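Long-range contacts in glycoside hydrolase YxiA (PDB 3LV4), which probably hydrolyses glycosidic bonds in L-arabinan as a calcium-binding family 43 glycoside hydrolase related to endo-1,5-alpha-L-arabinosidases: residues V13-I18 against P289-A294; L305-R310 against R321-L326; F171-D176 against P184-G189; D148-F153 against W160-S165; D139-P144 against G194-R199. All coordinates share one frame; numbering follows the deposited sequence.

Interaction 1: V13-I18 against P289-A294. With CA (calcium ion), chain C.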
# COMPACT_ATOMS: atom_id res chain seq x y z
N VAL A 13 -8.47 -6.01 9.43
CA VAL A 13 -7.26 -5.36 9.93
C VAL A 13 -7.03 -4.14 9.06
O VAL A 13 -6.57 -4.26 7.92
CB VAL A 13 -6.00 -6.29 9.85
CG1 VAL A 13 -4.75 -5.54 10.32
CG2 VAL A 13 -6.20 -7.54 10.68
N HIS A 14 -7.37 -2.97 9.59
CA HIS A 14 -7.21 -1.72 8.84
C HIS A 14 -5.73 -1.35 8.75
O HIS A 14 -5.00 -1.45 9.74
CB HIS A 14 -8.00 -0.61 9.54
CG HIS A 14 -8.47 0.47 8.61
ND1 HIS A 14 -9.64 0.37 7.87
CD2 HIS A 14 -7.95 1.69 8.32
CE1 HIS A 14 -9.80 1.47 7.16
NE2 HIS A 14 -8.79 2.29 7.42
N ASP A 15 -5.28 -0.93 7.57
CA ASP A 15 -3.90 -0.47 7.37
C ASP A 15 -2.87 -1.57 7.69
O ASP A 15 -1.93 -1.35 8.46
CB ASP A 15 -3.64 0.75 8.27
CG ASP A 15 -4.75 1.78 8.17
OD1 ASP A 15 -5.12 2.16 7.03
OD2 ASP A 15 -5.25 2.21 9.24
N PRO A 16 -3.04 -2.75 7.09
CA PRO A 16 -2.20 -3.91 7.44
C PRO A 16 -0.73 -3.73 7.07
O PRO A 16 -0.40 -3.35 5.93
CB PRO A 16 -2.81 -5.04 6.59
CG PRO A 16 -3.37 -4.31 5.40
CD PRO A 16 -3.97 -3.05 5.99
N SER A 17 0.15 -4.02 8.02
CA SER A 17 1.59 -4.00 7.79
C SER A 17 2.16 -5.41 7.96
O SER A 17 2.16 -5.97 9.06
CB SER A 17 2.29 -3.00 8.73
OG SER A 17 3.54 -2.58 8.21
N ILE A 18 2.64 -5.97 6.86
CA ILE A 18 3.05 -7.38 6.79
C ILE A 18 4.42 -7.64 7.42
O ILE A 18 5.34 -6.83 7.29
CB ILE A 18 3.05 -7.88 5.32
CG1 ILE A 18 3.20 -9.40 5.23
CG2 ILE A 18 4.14 -7.18 4.49
CD1 ILE A 18 1.92 -10.16 5.51
N PRO A 289 -9.66 0.62 -1.97
CA PRO A 289 -8.58 -0.30 -1.58
C PRO A 289 -7.30 0.51 -1.32
O PRO A 289 -6.97 1.40 -2.11
CB PRO A 289 -8.42 -1.19 -2.82
CG PRO A 289 -8.88 -0.33 -3.96
CD PRO A 289 -10.01 0.49 -3.40
N GLY A 290 -6.59 0.24 -0.22
CA GLY A 290 -5.42 1.04 0.08
C GLY A 290 -4.77 0.77 1.43
O GLY A 290 -5.01 -0.25 2.08
N HIS A 291 -3.95 1.73 1.84
CA HIS A 291 -2.98 1.57 2.91
C HIS A 291 -2.32 0.20 2.89
O HIS A 291 -2.61 -0.66 3.70
CB HIS A 291 -3.56 1.85 4.30
CG HIS A 291 -2.49 2.17 5.30
ND1 HIS A 291 -2.44 3.37 5.98
CD2 HIS A 291 -1.39 1.48 5.68
CE1 HIS A 291 -1.38 3.39 6.76
NE2 HIS A 291 -0.72 2.25 6.60
N ASN A 292 -1.42 0.02 1.94
CA ASN A 292 -0.83 -1.28 1.71
C ASN A 292 0.48 -1.48 2.44
O ASN A 292 1.10 -0.53 2.92
CB ASN A 292 -0.58 -1.49 0.21
CG ASN A 292 0.59 -0.69 -0.30
OD1 ASN A 292 0.47 0.51 -0.55
ND2 ASN A 292 1.75 -1.34 -0.45
N SER A 293 0.87 -2.74 2.52
CA SER A 293 2.26 -3.10 2.70
C SER A 293 2.58 -4.02 1.52
O SER A 293 1.74 -4.24 0.64
CB SER A 293 2.53 -3.77 4.06
OG SER A 293 1.59 -4.78 4.36
N ALA A 294 3.80 -4.53 1.49
CA ALA A 294 4.21 -5.37 0.37
C ALA A 294 5.34 -6.27 0.83
O ALA A 294 6.09 -5.92 1.75
CB ALA A 294 4.62 -4.51 -0.82
CA CA C . 1.62 1.22 6.99
O HOH W 1 0.42 -0.03 8.75
O HOH W 2 1.06 -0.91 5.86
O HOH W 3 3.71 0.08 7.51
O HOH W 4 1.90 1.49 4.56
O HOH W 5 2.95 3.31 6.54
O HOH W 6 2.08 2.42 9.10
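At the centre of the five-bladed beta-propeller that family 43 enzymes share, Asp15, the predicted proton acceptor, meets the calcium ligand His291. The two side chains cross at about a right angle: Asp15 CB lies over one face of the His291 ring, 3.4 Å from its centroid and only 9° off the normal, a CH-pi contact. Asp15 OD1 also comes near His291 ND1, but the angle is too poor for a hydrogen bond; OD2 is bonded to Ser30, and OD1 takes a weak bond from His308. With CG anti to the backbone N (chi1 -159°), the imidazole of His291 meets the calcium ion edge-on, in the ring plane, with NE2 2.6 Å from the metal. Six waters complete the coordination sphere. Water 1 donates to Asp15 O, water 2 to both Pro16 O and Asn292 O, and water 3 to Ser17 OG, which is also hydrogen-bonded to Asp80, so both segments hold the ion through its hydration shell. Farther along, the Ser293 hydroxyl joins the two segments: OG donates to Pro16 O at 2.9 Å, from above the carbonyl plane, and accepts from Ile18 N at 3.0 Å. Ile18 CG2 rests 3.5 Å from Ser293 OG. His291 O is buried without a polar partner. A calcium ion held by one histidine and a shell of water beside the predicted acidic catalytic residues is as in family 43 arabinanase active sites.

Interaction 2: L305-R310 against R321-L326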
# COMPACT_ATOMS: atom_id res chain seq x y z
N LEU A 305 1.11 -7.67 -2.70
CA LEU A 305 0.56 -6.42 -2.20
C LEU A 305 -0.48 -6.80 -1.16
O LEU A 305 -1.39 -7.58 -1.44
CB LEU A 305 -0.12 -5.67 -3.35
CG LEU A 305 -0.58 -4.24 -3.06
CD1 LEU A 305 0.62 -3.29 -2.99
CD2 LEU A 305 -1.55 -3.77 -4.14
N ILE A 306 -0.33 -6.27 0.05
CA ILE A 306 -1.27 -6.54 1.14
C ILE A 306 -1.93 -5.24 1.54
O ILE A 306 -1.25 -4.25 1.80
CB ILE A 306 -0.55 -7.14 2.37
CG1 ILE A 306 0.17 -8.44 2.00
CG2 ILE A 306 -1.55 -7.37 3.54
CD1 ILE A 306 1.62 -8.24 1.61
N PHE A 307 -3.26 -5.22 1.58
CA PHE A 307 -3.99 -3.98 1.79
C PHE A 307 -5.36 -4.26 2.40
O PHE A 307 -5.78 -5.41 2.50
CB PHE A 307 -4.13 -3.20 0.47
CG PHE A 307 -4.78 -3.99 -0.65
CD1 PHE A 307 -4.05 -4.94 -1.36
CD2 PHE A 307 -6.11 -3.79 -0.98
CE1 PHE A 307 -4.64 -5.68 -2.39
CE2 PHE A 307 -6.72 -4.51 -2.01
CZ PHE A 307 -5.98 -5.45 -2.71
N HIS A 308 -6.04 -3.22 2.85
CA HIS A 308 -7.44 -3.41 3.23
C HIS A 308 -8.31 -2.83 2.13
O HIS A 308 -7.84 -2.05 1.30
CB HIS A 308 -7.78 -2.78 4.58
CG HIS A 308 -7.72 -1.29 4.59
ND1 HIS A 308 -8.64 -0.49 3.92
CD2 HIS A 308 -6.85 -0.43 5.17
CE1 HIS A 308 -8.34 0.78 4.10
NE2 HIS A 308 -7.25 0.84 4.86
N THR A 309 -9.57 -3.22 2.12
CA THR A 309 -10.48 -2.64 1.14
C THR A 309 -11.90 -2.67 1.65
O THR A 309 -12.26 -3.52 2.46
CB THR A 309 -10.36 -3.34 -0.24
OG1 THR A 309 -11.13 -2.61 -1.20
CG2 THR A 309 -10.84 -4.79 -0.18
N ARG A 310 -12.69 -1.70 1.20
CA ARG A 310 -14.13 -1.72 1.37
C ARG A 310 -14.73 -2.33 0.10
O ARG A 310 -13.99 -2.74 -0.79
CB ARG A 310 -14.64 -0.31 1.67
CG ARG A 310 -14.29 0.14 3.09
CD ARG A 310 -13.95 1.64 3.18
NE ARG A 310 -13.94 2.10 4.57
CZ ARG A 310 -12.91 1.96 5.41
NH1 ARG A 310 -11.78 1.40 4.99
NH2 ARG A 310 -13.02 2.38 6.66
N ARG A 321 -6.94 -7.90 1.94
CA ARG A 321 -6.80 -8.60 0.67
C ARG A 321 -5.33 -8.69 0.32
O ARG A 321 -4.53 -7.83 0.71
CB ARG A 321 -7.58 -7.89 -0.45
CG ARG A 321 -9.10 -8.07 -0.39
CD ARG A 321 -9.49 -9.54 -0.61
NE ARG A 321 -10.94 -9.77 -0.68
CZ ARG A 321 -11.73 -9.92 0.38
NH1 ARG A 321 -11.24 -9.85 1.62
NH2 ARG A 321 -13.03 -10.13 0.22
N VAL A 322 -4.98 -9.74 -0.41
CA VAL A 322 -3.62 -9.96 -0.87
C VAL A 322 -3.67 -10.20 -2.37
O VAL A 322 -4.38 -11.10 -2.82
CB VAL A 322 -2.99 -11.19 -0.19
CG1 VAL A 322 -1.56 -11.43 -0.69
CG2 VAL A 322 -3.01 -11.02 1.33
N HIS A 323 -2.93 -9.39 -3.14
CA HIS A 323 -2.78 -9.62 -4.59
C HIS A 323 -1.32 -9.78 -4.95
O HIS A 323 -0.47 -9.03 -4.48
CB HIS A 323 -3.36 -8.47 -5.42
CG HIS A 323 -4.86 -8.40 -5.40
ND1 HIS A 323 -5.61 -8.21 -6.54
CD2 HIS A 323 -5.74 -8.49 -4.38
CE1 HIS A 323 -6.90 -8.18 -6.22
NE2 HIS A 323 -7.00 -8.34 -4.92
N GLN A 324 -1.03 -10.75 -5.81
CA GLN A 324 0.31 -10.91 -6.33
C GLN A 324 0.73 -9.68 -7.14
O GLN A 324 -0.08 -9.11 -7.88
CB GLN A 324 0.41 -12.18 -7.18
CG GLN A 324 1.80 -12.50 -7.63
CD GLN A 324 1.97 -13.95 -8.07
OE1 GLN A 324 1.00 -14.72 -8.17
NE2 GLN A 324 3.20 -14.32 -8.34
N LEU A 325 1.98 -9.27 -6.97
CA LEU A 325 2.57 -8.20 -7.79
C LEU A 325 3.45 -8.80 -8.86
O LEU A 325 4.30 -9.65 -8.57
CB LEU A 325 3.41 -7.26 -6.92
CG LEU A 325 2.67 -6.31 -5.97
CD1 LEU A 325 3.64 -5.75 -4.91
CD2 LEU A 325 1.99 -5.19 -6.74
N LEU A 326 3.26 -8.35 -10.10
CA LEU A 326 4.06 -8.81 -11.23
C LEU A 326 4.94 -7.65 -11.66
O LEU A 326 4.72 -6.52 -11.23
CB LEU A 326 3.14 -9.26 -12.37
CG LEU A 326 2.00 -10.19 -11.91
CD1 LEU A 326 1.01 -10.47 -13.03
CD2 LEU A 326 2.56 -11.50 -11.34
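Phe307 and Arg321 face each other in the antiparallel hairpin of strands 303-310 and 319-327, the two middle strands of a four-stranded propeller blade. CG of Phe307 stands between its backbone N and carbonyl carbon (chi1 56°), which swings the ring across toward strand 319-327. There Arg321 CB lies over a face of the ring, offset toward the rim and 4.0 Å from the centroid, as a CH-pi contact. His323 approaches the rim of the same ring instead, its CD2 3.5 Å from Phe307 CZ; the two ring planes are inclined at 51°, neither stacked nor perpendicular. Both imidazole nitrogens are engaged, ND1 with Ala336 O and NE2 with the hydroxyl of Tyr286. Leu305, on this face too, sets CB 3.9 Å from Leu325 CG. On the opposite face, Ile306 and Val322 lie side by side and point the same way, CG1 of the first 4.1 Å from CG2 of the second. Paired backbone bonds join Leu305 with His323 and Phe307 with Arg321, leaving Ile306 and Val322 as the non-hydrogen-bonded pair between them. The Arg321 chain bends at chi2 (-65°), its guanidinium makes a salt bridge with Glu319, and its CG rests 3.7 Å from Thr309 CG2.

Interaction 3: F171-D176 against P184-G189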
# COMPACT_ATOMS: atom_id res chain seq x y z
N PHE A 171 7.87 11.72 5.15
CA PHE A 171 9.26 11.96 5.51
C PHE A 171 9.98 10.65 5.79
O PHE A 171 9.35 9.63 6.09
CB PHE A 171 9.35 12.85 6.76
CG PHE A 171 8.97 14.29 6.51
CD1 PHE A 171 7.64 14.65 6.30
CD2 PHE A 171 9.94 15.28 6.50
CE1 PHE A 171 7.30 15.97 6.07
CE2 PHE A 171 9.60 16.61 6.27
CZ PHE A 171 8.28 16.95 6.05
N ILE A 172 11.31 10.67 5.71
CA ILE A 172 12.10 9.49 6.04
C ILE A 172 13.25 9.85 6.98
O ILE A 172 13.90 10.89 6.82
CB ILE A 172 12.59 8.74 4.76
CG1 ILE A 172 13.14 7.35 5.12
CG2 ILE A 172 13.60 9.58 3.96
CD1 ILE A 172 13.44 6.51 3.88
N LEU A 173 13.46 8.99 7.98
CA LEU A 173 14.49 9.18 9.00
C LEU A 173 15.45 8.01 8.99
O LEU A 173 15.03 6.87 8.76
CB LEU A 173 13.83 9.24 10.38
CG LEU A 173 13.19 10.58 10.77
CD1 LEU A 173 12.20 10.43 11.90
CD2 LEU A 173 14.29 11.58 11.15
N GLU A 174 16.73 8.27 9.24
CA GLU A 174 17.66 7.17 9.44
C GLU A 174 17.56 6.71 10.88
O GLU A 174 17.47 7.53 11.80
CB GLU A 174 19.10 7.56 9.11
CG GLU A 174 20.00 6.34 9.04
CD GLU A 174 21.36 6.63 8.44
OE1 GLU A 174 22.13 5.66 8.27
OE2 GLU A 174 21.66 7.82 8.15
N MSE A 175 17.57 5.39 11.08
CA MSE A 175 17.33 4.83 12.41
C MSE A 175 18.58 4.13 12.97
O MSE A 175 19.43 3.66 12.21
CB MSE A 175 16.17 3.82 12.37
CG MSE A 175 14.93 4.35 11.67
SE MSE A 175 14.14 5.90 12.59
CE MSE A 175 13.04 4.96 13.92
N ASP A 176 18.66 4.09 14.29
CA ASP A 176 19.70 3.36 15.01
C ASP A 176 19.38 1.86 15.02
O ASP A 176 18.35 1.45 15.54
CB ASP A 176 19.81 3.91 16.43
CG ASP A 176 20.99 3.35 17.19
OD1 ASP A 176 21.06 2.11 17.37
OD2 ASP A 176 21.86 4.15 17.62
N PRO A 184 20.51 10.88 15.92
CA PRO A 184 20.29 12.26 16.38
C PRO A 184 20.41 13.30 15.27
O PRO A 184 21.02 13.03 14.23
CB PRO A 184 21.43 12.49 17.39
CG PRO A 184 22.09 11.17 17.58
CD PRO A 184 21.79 10.34 16.37
N GLY A 185 19.82 14.47 15.50
CA GLY A 185 20.06 15.64 14.67
C GLY A 185 19.27 15.73 13.38
O GLY A 185 19.62 16.51 12.49
N GLN A 186 18.20 14.96 13.28
CA GLN A 186 17.43 14.90 12.03
C GLN A 186 16.12 15.67 12.01
O GLN A 186 15.54 15.88 10.93
CB GLN A 186 17.12 13.45 11.67
CG GLN A 186 18.33 12.57 11.50
CD GLN A 186 17.91 11.19 11.07
OE1 GLN A 186 17.65 10.94 9.90
NE2 GLN A 186 17.79 10.29 12.03
N GLY A 187 15.62 16.10 13.17
CA GLY A 187 14.29 16.68 13.22
C GLY A 187 13.24 15.70 12.72
O GLY A 187 13.18 14.57 13.18
N TYR A 188 12.41 16.12 11.76
CA TYR A 188 11.42 15.21 11.19
C TYR A 188 11.97 14.37 10.05
O TYR A 188 11.26 13.51 9.51
CB TYR A 188 10.16 15.98 10.73
CG TYR A 188 9.35 16.50 11.89
CD1 TYR A 188 8.66 15.63 12.73
CD2 TYR A 188 9.25 17.87 12.15
CE1 TYR A 188 7.91 16.10 13.79
CE2 TYR A 188 8.51 18.35 13.21
CZ TYR A 188 7.84 17.45 14.03
OH TYR A 188 7.10 17.91 15.10
N GLY A 189 13.22 14.62 9.68
CA GLY A 189 13.85 13.89 8.59
C GLY A 189 13.70 14.56 7.24
O GLY A 189 13.48 15.78 7.15
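Gln186 reaches across to Glu174 and grips its backbone at two points with one primary amide. OE1 accepts from Glu174 N at 2.9 Å, and NE2 donates to Glu174 O at 2.8 Å. Each donor lies in the carbonyl plane of its acceptor, on a lone pair, and Glu174 O is also in the amide plane of Gln186; this pair of bonds fixes the rotation of the amide. The side chain gets there because it runs extended beyond CG (chi2 -177°). NE2 additionally donates to Leu183 O. Alongside the Gln186 side chain, Leu173 sends CD2 against the loop, 3.4 Å from Gln186 CB and 3.5 Å from Gly189 CA, so one methyl meets both ends of the type II' turn from Gln186 to Gly189. The turn is closed by the bond from Gly189 N to Gln186 O (2.9 Å), with Gly187 at its positive-phi corner. Gly189 has no side chain, and its CA comes directly up to Ile172 O in a CA-H...O contact of 3.5 Å. Phe171 meets the end of the turn: its CB lies 3.4 Å from Tyr188 O, while Gly189 O approaches the ring at its edge, near the plane. Tyr188 O is bonded to the hydroxyl of Tyr163, and Tyr188 OH to Lys125 O and Asn133 N; Glu174 makes a salt bridge with Lys158. Segment 184-189 ends the loop that leads from strand 170-175 into edge strand 190-193 of the same antiparallel blade, with strand 159-163 flanking 170-175 across from it and strand 118-126 of the preceding blade touching Leu173 and Tyr188.

Interaction 4: D148-F153 against W160-S165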
# COMPACT_ATOMS: atom_id res chain seq x y z
N ASP A 148 1.61 6.44 10.70
CA ASP A 148 1.83 5.61 9.52
C ASP A 148 3.30 5.29 9.20
O ASP A 148 3.73 5.45 8.06
CB ASP A 148 1.19 6.25 8.28
CG ASP A 148 -0.32 6.29 8.34
OD1 ASP A 148 -0.90 5.92 9.38
OD2 ASP A 148 -0.92 6.71 7.32
N PRO A 149 4.06 4.79 10.19
CA PRO A 149 5.45 4.43 9.90
C PRO A 149 5.62 3.12 9.13
O PRO A 149 4.78 2.21 9.21
CB PRO A 149 6.04 4.25 11.30
CG PRO A 149 4.85 3.71 12.10
CD PRO A 149 3.72 4.58 11.61
N HIS A 150 6.71 3.04 8.39
CA HIS A 150 7.25 1.77 7.91
C HIS A 150 8.75 1.79 8.15
O HIS A 150 9.47 2.61 7.57
CB HIS A 150 6.98 1.56 6.42
CG HIS A 150 7.65 0.34 5.87
ND1 HIS A 150 8.10 0.25 4.57
CD2 HIS A 150 7.97 -0.83 6.47
CE1 HIS A 150 8.65 -0.94 4.39
NE2 HIS A 150 8.59 -1.61 5.53
N THR A 151 9.22 0.88 9.00
CA THR A 151 10.62 0.80 9.36
C THR A 151 11.24 -0.38 8.65
O THR A 151 10.75 -1.51 8.76
CB THR A 151 10.77 0.64 10.88
OG1 THR A 151 10.24 1.80 11.54
CG2 THR A 151 12.24 0.45 11.26
N PHE A 152 12.30 -0.13 7.90
CA PHE A 152 12.83 -1.17 7.03
C PHE A 152 14.33 -1.03 6.86
O PHE A 152 14.87 0.07 6.96
CB PHE A 152 12.16 -1.10 5.65
CG PHE A 152 12.50 0.15 4.88
CD1 PHE A 152 13.50 0.14 3.91
CD2 PHE A 152 11.82 1.34 5.12
CE1 PHE A 152 13.81 1.29 3.20
CE2 PHE A 152 12.13 2.49 4.41
CZ PHE A 152 13.14 2.47 3.45
N PHE A 153 14.98 -2.16 6.60
CA PHE A 153 16.39 -2.16 6.26
C PHE A 153 16.55 -1.98 4.76
O PHE A 153 15.81 -2.59 3.97
CB PHE A 153 17.03 -3.50 6.65
CG PHE A 153 17.16 -3.72 8.13
CD1 PHE A 153 16.23 -4.47 8.82
CD2 PHE A 153 18.25 -3.20 8.82
CE1 PHE A 153 16.36 -4.69 10.19
CE2 PHE A 153 18.40 -3.41 10.19
CZ PHE A 153 17.45 -4.16 10.87
N TRP A 160 15.90 2.42 8.11
CA TRP A 160 15.16 3.65 7.81
C TRP A 160 13.76 3.55 8.36
O TRP A 160 13.24 2.45 8.57
CB TRP A 160 15.05 3.86 6.30
CG TRP A 160 16.35 3.99 5.57
CD1 TRP A 160 17.08 2.99 5.00
CD2 TRP A 160 17.06 5.21 5.31
NE1 TRP A 160 18.21 3.50 4.40
CE2 TRP A 160 18.22 4.86 4.58
CE3 TRP A 160 16.84 6.56 5.62
CZ2 TRP A 160 19.15 5.81 4.15
CZ3 TRP A 160 17.77 7.50 5.19
CH2 TRP A 160 18.91 7.12 4.47
N MSE A 161 13.13 4.70 8.57
CA MSE A 161 11.68 4.74 8.80
C MSE A 161 11.04 5.84 7.95
O MSE A 161 11.37 7.02 8.12
CB MSE A 161 11.34 4.97 10.27
CG MSE A 161 9.83 5.01 10.51
SE MSE A 161 9.37 5.48 12.37
CE MSE A 161 9.89 7.37 12.32
N VAL A 162 10.15 5.45 7.05
CA VAL A 162 9.35 6.41 6.30
C VAL A 162 7.98 6.52 6.99
O VAL A 162 7.47 5.53 7.52
CB VAL A 162 9.20 5.96 4.83
CG1 VAL A 162 8.44 4.62 4.73
CG2 VAL A 162 8.51 7.06 3.98
N TYR A 163 7.38 7.71 7.00
CA TYR A 163 6.14 7.89 7.76
C TYR A 163 5.43 9.17 7.32
O TYR A 163 5.95 9.94 6.51
CB TYR A 163 6.45 7.96 9.27
CG TYR A 163 7.12 9.25 9.66
CD1 TYR A 163 8.47 9.46 9.38
CD2 TYR A 163 6.41 10.27 10.28
CE1 TYR A 163 9.10 10.66 9.72
CE2 TYR A 163 7.02 11.46 10.62
CZ TYR A 163 8.36 11.65 10.34
OH TYR A 163 8.96 12.83 10.68
N GLY A 164 4.23 9.39 7.87
CA GLY A 164 3.48 10.61 7.61
C GLY A 164 2.08 10.33 7.09
O GLY A 164 1.79 9.25 6.58
N SER A 165 1.21 11.33 7.23
CA SER A 165 -0.12 11.28 6.67
C SER A 165 -0.62 12.70 6.52
O SER A 165 -0.69 13.44 7.51
CB SER A 165 -1.10 10.57 7.60
OG SER A 165 -2.42 10.85 7.18
O HOH W 7 3.25 7.01 5.74
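His150 with Val162, and Phe152 with Trp160, are joined by reciprocal backbone hydrogen bonds; the shortest runs from His150 N to Val162 O at 2.7 Å. Thr151 and Met161 form the non-hydrogen-bonded pair between them. CA-H...O contacts fill the intervals, among them Thr151 CA to Trp160 O at 3.2 Å, and toward the Asp148 end Tyr163 CA lies 3.4 Å from Asp148 O. At that end water 7 takes over the pairing, donating to both Asp148 O and Gly164 O. Aromatic contacts gather on the face of Phe152 and Trp160. A chi1 of 67° turns the Phe152 ring over the next strand, where Trp160 CB sits over one face, 4.0 Å from the centroid. The ring of Phe152 and the five-membered ring of Trp160 are near parallel, planes 25° apart, but slid so that they barely overlap. This is the hairpin of strands 150-153 and 159-163, which opens a four-stranded propeller blade with 150-153 as its innermost strand, at the propeller axis. Apolar contacts on the opposite face centre on Met161, a selenomethionine bent at chi3, whose SE lies 3.7 Å from Pro149 CB. Met161 CG is 3.4 Å from Thr151 OG1, a buried hydroxyl with no polar partner in the model. At the loop end the contact borders the active site. Asp148, predicted to orient the proton donor and modulate its pKa, packs closely with CB 3.5 Å from Gly164 O; its OD2, near Ser165 CB, accepts a weak bond from Gly202 N. Ser165 OG is bonded to Glu201, the predicted proton donor.

Interaction 5: D139-P144 against G194-R199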
# COMPACT_ATOMS: atom_id res chain seq x y z
N ASP A 139 4.00 23.48 12.23
CA ASP A 139 3.20 24.02 11.14
C ASP A 139 2.82 22.86 10.23
O ASP A 139 3.66 22.32 9.50
CB ASP A 139 4.03 25.07 10.38
CG ASP A 139 3.29 25.66 9.18
OD1 ASP A 139 2.22 25.13 8.79
OD2 ASP A 139 3.79 26.65 8.61
N ALA A 140 1.55 22.46 10.28
CA ALA A 140 1.11 21.26 9.57
C ALA A 140 1.14 21.38 8.04
O ALA A 140 0.94 20.38 7.34
CB ALA A 140 -0.28 20.84 10.05
N THR A 141 1.38 22.58 7.51
CA THR A 141 1.58 22.70 6.07
C THR A 141 2.97 22.19 5.66
O THR A 141 3.18 21.84 4.50
CB THR A 141 1.41 24.14 5.52
OG1 THR A 141 2.45 24.99 6.04
CG2 THR A 141 0.04 24.70 5.86
N LYS A 142 3.90 22.15 6.61
CA LYS A 142 5.29 21.79 6.29
C LYS A 142 5.85 20.65 7.14
O LYS A 142 6.85 20.02 6.76
CB LYS A 142 6.21 23.01 6.37
CG LYS A 142 6.29 23.65 7.75
CD LYS A 142 7.41 24.67 7.81
CE LYS A 142 7.64 25.17 9.23
NZ LYS A 142 8.96 25.85 9.43
N HIS A 143 5.22 20.41 8.29
CA HIS A 143 5.61 19.32 9.18
C HIS A 143 4.64 18.16 9.07
O HIS A 143 3.46 18.35 8.81
CB HIS A 143 5.68 19.79 10.64
CG HIS A 143 6.72 20.84 10.89
ND1 HIS A 143 6.47 22.00 11.59
CD2 HIS A 143 8.02 20.92 10.50
CE1 HIS A 143 7.56 22.73 11.64
NE2 HIS A 143 8.52 22.10 10.98
N PRO A 144 5.15 16.94 9.27
CA PRO A 144 4.30 15.75 9.12
C PRO A 144 3.33 15.60 10.28
O PRO A 144 3.49 16.24 11.32
CB PRO A 144 5.32 14.60 9.15
CG PRO A 144 6.42 15.13 10.02
CD PRO A 144 6.53 16.59 9.64
N GLY A 194 4.78 15.61 -0.81
CA GLY A 194 3.68 16.20 -0.08
C GLY A 194 3.90 17.61 0.44
O GLY A 194 4.90 18.27 0.12
N GLY A 195 2.97 18.06 1.27
CA GLY A 195 2.97 19.42 1.78
C GLY A 195 1.59 20.00 1.62
O GLY A 195 0.81 19.52 0.80
N ASN A 196 1.27 21.01 2.42
CA ASN A 196 0.00 21.72 2.28
C ASN A 196 -1.23 20.83 2.38
O ASN A 196 -2.20 21.03 1.66
CB ASN A 196 -0.02 22.51 0.97
CG ASN A 196 1.06 23.57 0.91
OD1 ASN A 196 1.46 24.11 1.95
ND2 ASN A 196 1.54 23.87 -0.29
N HIS A 197 -1.19 19.86 3.30
CA HIS A 197 -2.35 19.02 3.57
C HIS A 197 -2.83 18.24 2.33
O HIS A 197 -4.02 18.21 2.02
CB HIS A 197 -3.49 19.87 4.17
CG HIS A 197 -3.18 20.45 5.51
ND1 HIS A 197 -2.77 21.75 5.69
CD2 HIS A 197 -3.22 19.90 6.75
CE1 HIS A 197 -2.57 21.98 6.97
NE2 HIS A 197 -2.84 20.88 7.64
N SER A 198 -1.88 17.61 1.64
CA SER A 198 -2.19 16.73 0.52
C SER A 198 -2.72 15.41 1.05
O SER A 198 -2.25 14.92 2.08
CB SER A 198 -0.92 16.40 -0.27
OG SER A 198 -0.26 17.58 -0.69
N ARG A 199 -3.65 14.80 0.34
CA ARG A 199 -4.22 13.54 0.81
C ARG A 199 -3.31 12.41 0.36
O ARG A 199 -3.61 11.71 -0.62
CB ARG A 199 -5.66 13.37 0.33
CG ARG A 199 -6.58 14.47 0.89
CD ARG A 199 -8.02 13.99 1.08
NE ARG A 199 -8.66 13.69 -0.19
CZ ARG A 199 -9.83 13.07 -0.31
NH1 ARG A 199 -10.48 12.68 0.78
NH2 ARG A 199 -10.35 12.84 -1.51
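Thr141 and Asn196 supply the one hydrogen bond that crosses this contact: Asn196 N donates to Thr141 O at 2.9 Å, practically straight at the hydrogen (179°), with the donor tilted slightly from the carbonyl plane. Other hydrogen bonds shape each loop from within. Asp139 OD1 accepts from Thr141 N at 3.0 Å, which makes an Asx turn, and from Thr141 OG1 at 2.8 Å; both donors reach it from the same side of the carboxylate plane. Asp139 O binds Lys142 N and His143 N together, and the Asp139 N-H goes to His143 ND1 at 2.9 Å. Both segments are interblade connections of the beta-propeller: 139-144 belongs to the long loop leading into strand 150-153, whereas the loop segment 194-199 carries the chain from the outermost strand 190-193 to strand 200-208 of the next blade. In the second loop Ser198 OG donates to Gly195 O at 2.7 Å. Van der Waals contacts add Thr141 CB against Asn196 OD1 at 3.6 Å; the Asn196 amide nitrogen is bonded to Gly256 O. The His197 ring crosses Thr141 obliquely and has Ala140 O over one face, toward the rim, 3.8 Å above its plane.

How the interactions relate
Segment 289-294 of interaction 1 lies in the same blade as interaction 2, with Ser293 N 2.7 Å from Ile306 O and Gly290 N 3.0 Å from His308 O. Interactions 3 and 4 share another, through Leu173 N to Met161 O at 2.9 Å and Tyr163 OH to Tyr188 O at 2.7 Å. Interaction 5 ties loops beside that second blade, where Lys142 O comes within 3.5 Å of Phe171 CZ. The active site joins the blades: Asp148 OD2 of interaction 4 lies 3.4 Å from His291 CE1 of interaction 1, and the Asp148 side chain is about 5 Å from the calcium ion. Along the chain, interactions 3, 4 and 5 fall inside the loop closed by interaction 1.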